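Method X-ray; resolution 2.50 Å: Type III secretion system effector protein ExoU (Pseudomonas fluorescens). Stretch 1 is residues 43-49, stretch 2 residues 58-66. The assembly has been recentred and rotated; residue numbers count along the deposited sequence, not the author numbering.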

# COMPACT_ATOMS: atom_id res chain seq x y z
N GLY A 43 -27.16 30.27 -20.23
CA GLY A 43 -25.91 29.86 -19.59
C GLY A 43 -24.62 29.78 -20.42
O GLY A 43 -24.56 30.17 -21.59
N GLU A 44 -23.59 29.24 -19.79
CA GLU A 44 -22.24 29.18 -20.37
C GLU A 44 -22.11 28.17 -21.50
O GLU A 44 -21.07 28.11 -22.18
CB GLU A 44 -21.20 28.88 -19.27
CG GLU A 44 -21.26 27.47 -18.73
CD GLU A 44 -20.17 27.18 -17.71
OE1 GLU A 44 -19.43 28.10 -17.27
OE2 GLU A 44 -20.06 25.98 -17.37
N ARG A 45 -23.14 27.35 -21.69
CA ARG A 45 -23.19 26.44 -22.81
C ARG A 45 -24.15 26.93 -23.87
O ARG A 45 -24.36 26.25 -24.90
CB ARG A 45 -23.49 25.06 -22.32
CG ARG A 45 -22.30 24.62 -21.44
CD ARG A 45 -22.22 23.17 -21.22
NE ARG A 45 -22.32 22.50 -22.49
CZ ARG A 45 -22.25 21.19 -22.62
NH1 ARG A 45 -21.97 20.47 -21.54
NH2 ARG A 45 -22.40 20.61 -23.81
N ASN A 46 -24.66 28.15 -23.63
CA ASN A 46 -25.56 28.79 -24.52
C ASN A 46 -26.64 27.81 -24.96
O ASN A 46 -26.84 27.61 -26.14
CB ASN A 46 -24.82 29.29 -25.72
CG ASN A 46 -23.72 30.26 -25.36
OD1 ASN A 46 -23.97 31.45 -25.19
ND2 ASN A 46 -22.50 29.79 -25.32
N LEU A 47 -27.31 27.19 -24.00
CA LEU A 47 -28.21 26.15 -24.32
C LEU A 47 -29.49 26.69 -24.92
O LEU A 47 -30.10 27.57 -24.32
CB LEU A 47 -28.56 25.39 -23.06
CG LEU A 47 -29.69 24.37 -23.21
CD1 LEU A 47 -29.17 23.20 -24.01
CD2 LEU A 47 -30.12 23.90 -21.84
N SER A 48 -29.90 26.13 -26.06
CA SER A 48 -31.15 26.48 -26.69
C SER A 48 -31.93 25.21 -27.03
O SER A 48 -31.35 24.16 -27.35
CB SER A 48 -30.93 27.25 -27.97
OG SER A 48 -30.30 28.51 -27.77
N ILE A 49 -33.25 25.32 -26.97
CA ILE A 49 -34.12 24.21 -27.23
C ILE A 49 -35.27 24.65 -28.11
O ILE A 49 -35.97 25.60 -27.75
CB ILE A 49 -34.72 23.70 -25.94
CG1 ILE A 49 -33.64 23.29 -24.96
CG2 ILE A 49 -35.60 22.48 -26.23
CD1 ILE A 49 -34.18 22.77 -23.64
N GLU A 58 -35.02 19.83 -30.69
CA GLU A 58 -33.63 20.08 -31.05
C GLU A 58 -32.92 20.93 -29.95
O GLU A 58 -33.38 22.00 -29.58
CB GLU A 58 -33.68 20.80 -32.38
CG GLU A 58 -32.56 21.72 -32.72
CD GLU A 58 -32.85 22.52 -34.00
OE1 GLU A 58 -33.83 22.21 -34.72
OE2 GLU A 58 -32.04 23.44 -34.29
N VAL A 59 -31.80 20.43 -29.44
CA VAL A 59 -31.03 21.12 -28.44
C VAL A 59 -29.72 21.56 -29.04
O VAL A 59 -29.03 20.78 -29.62
CB VAL A 59 -30.70 20.20 -27.27
CG1 VAL A 59 -29.88 20.94 -26.23
CG2 VAL A 59 -31.98 19.62 -26.65
N VAL A 60 -29.36 22.83 -28.86
CA VAL A 60 -28.12 23.33 -29.39
C VAL A 60 -27.28 23.85 -28.23
O VAL A 60 -27.78 24.55 -27.33
CB VAL A 60 -28.38 24.45 -30.40
CG1 VAL A 60 -27.09 24.98 -30.98
CG2 VAL A 60 -29.23 23.92 -31.55
N VAL A 61 -26.02 23.48 -28.25
CA VAL A 61 -25.10 23.89 -27.24
C VAL A 61 -23.72 24.18 -27.75
O VAL A 61 -23.36 23.85 -28.84
CB VAL A 61 -24.92 22.84 -26.16
CG1 VAL A 61 -26.21 22.68 -25.40
CG2 VAL A 61 -24.43 21.55 -26.73
N SER A 62 -22.97 24.88 -26.91
CA SER A 62 -21.60 25.25 -27.14
C SER A 62 -20.83 24.40 -26.15
O SER A 62 -21.43 23.87 -25.21
CB SER A 62 -21.43 26.73 -26.78
OG SER A 62 -21.56 26.90 -25.38
N PRO A 63 -19.52 24.27 -26.34
CA PRO A 63 -18.67 23.53 -25.43
C PRO A 63 -18.60 24.15 -24.03
O PRO A 63 -18.70 25.38 -23.92
CB PRO A 63 -17.28 23.67 -26.07
CG PRO A 63 -17.57 23.93 -27.47
CD PRO A 63 -18.74 24.85 -27.42
N PRO A 64 -18.42 23.31 -22.99
CA PRO A 64 -18.15 23.80 -21.65
C PRO A 64 -16.73 24.30 -21.60
O PRO A 64 -15.94 24.01 -22.52
CB PRO A 64 -18.24 22.57 -20.76
CG PRO A 64 -18.16 21.37 -21.65
CD PRO A 64 -18.48 21.83 -23.06
N PRO A 65 -16.39 25.07 -20.56
CA PRO A 65 -15.03 25.53 -20.40
C PRO A 65 -14.15 24.32 -19.95
O PRO A 65 -14.70 23.31 -19.51
CB PRO A 65 -15.15 26.59 -19.31
CG PRO A 65 -16.23 26.07 -18.45
CD PRO A 65 -17.21 25.38 -19.37
N PRO A 66 -12.81 24.42 -20.09
CA PRO A 66 -11.93 23.28 -19.81
C PRO A 66 -11.94 22.75 -18.39
O PRO A 66 -11.79 23.50 -17.45
CB PRO A 66 -10.55 23.81 -20.13
CG PRO A 66 -10.79 24.87 -21.13
CD PRO A 66 -12.09 25.51 -20.73

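The frame of this contact is a pair of antiparallel strands, 47-49 and 58-61, whose axes approach to 4.7 Å with 164° between their N-to-C directions. S48 and V60 form the hydrogen-bonded pair: S48 N donates to V60 O at 2.9 Å, and V60 N donates to S48 O at 2.8 Å, both nearly straight. I49 and V59 follow as the non-hydrogen-bonded pair, with CA atoms 4.5 Å apart. At the I49-V59 pair the carbonyls on its two sides receive CA-H groups, as antiparallel pairing allows: V59 CA lies 3.2 Å from S48 O, and I49 CA lies 3.3 Å from E58 O.

Backbone pairing reaches past the strand into the turn. S62 N donates to R45 O at 2.8 Å, so the step from the S48-V60 pair covers three residues on one side and two on the other. The extra residue is N46, whose phi/psi of 46/54 is left-handed and which closes a type I turn from G43 through N46 N to G43 O, 2.9 Å. The register is thus shifted where the turn meets the strand, and N46 O is left 3.4 Å from V60 O, two acceptors with no bond between them.

Polar side chains fasten this irregular end, and S62 is their focus. Its CA-to-CB bond points toward the other stretch, and its hydroxyl accepts from the side-chain amide of N46, ND2 to OG at 3.0 Å and 163°. R45 meets S62 twice: its carbonyl takes the S62 amide, while its side chain returns a longer bond from NE to S62 O, 3.2 Å at 145°. One residue thereby satisfies both backbone polar groups of S62.

The guanidinium of R45 also serves as a packing surface. P64 lies over one face, its CD 3.8 Å from R45 CZ, while V61 sits at the edge, its CG2 3.7 Å from R45 NH2. With NH1 bonded elsewhere in the structure, the group combines polar anchoring with van der Waals contact, and R45 has the largest area covered by the opposing stretch, 110 Å². Further out, E44 reaches P65, OE2 to CD at 3.5 Å.

Apolar contact centres on L47. Its CA-to-CB bond runs sideways, yet the end of the side chain comes nearer, placing CD1 3.2 Å from V59 CG1 and 3.3 Å from V61 CG1. These are tight carbon-carbon approaches, and one methyl touches both valines. I49 and V59 share a sheet face more loosely, I49 CG1 being 4.4 Å from V59 CG2.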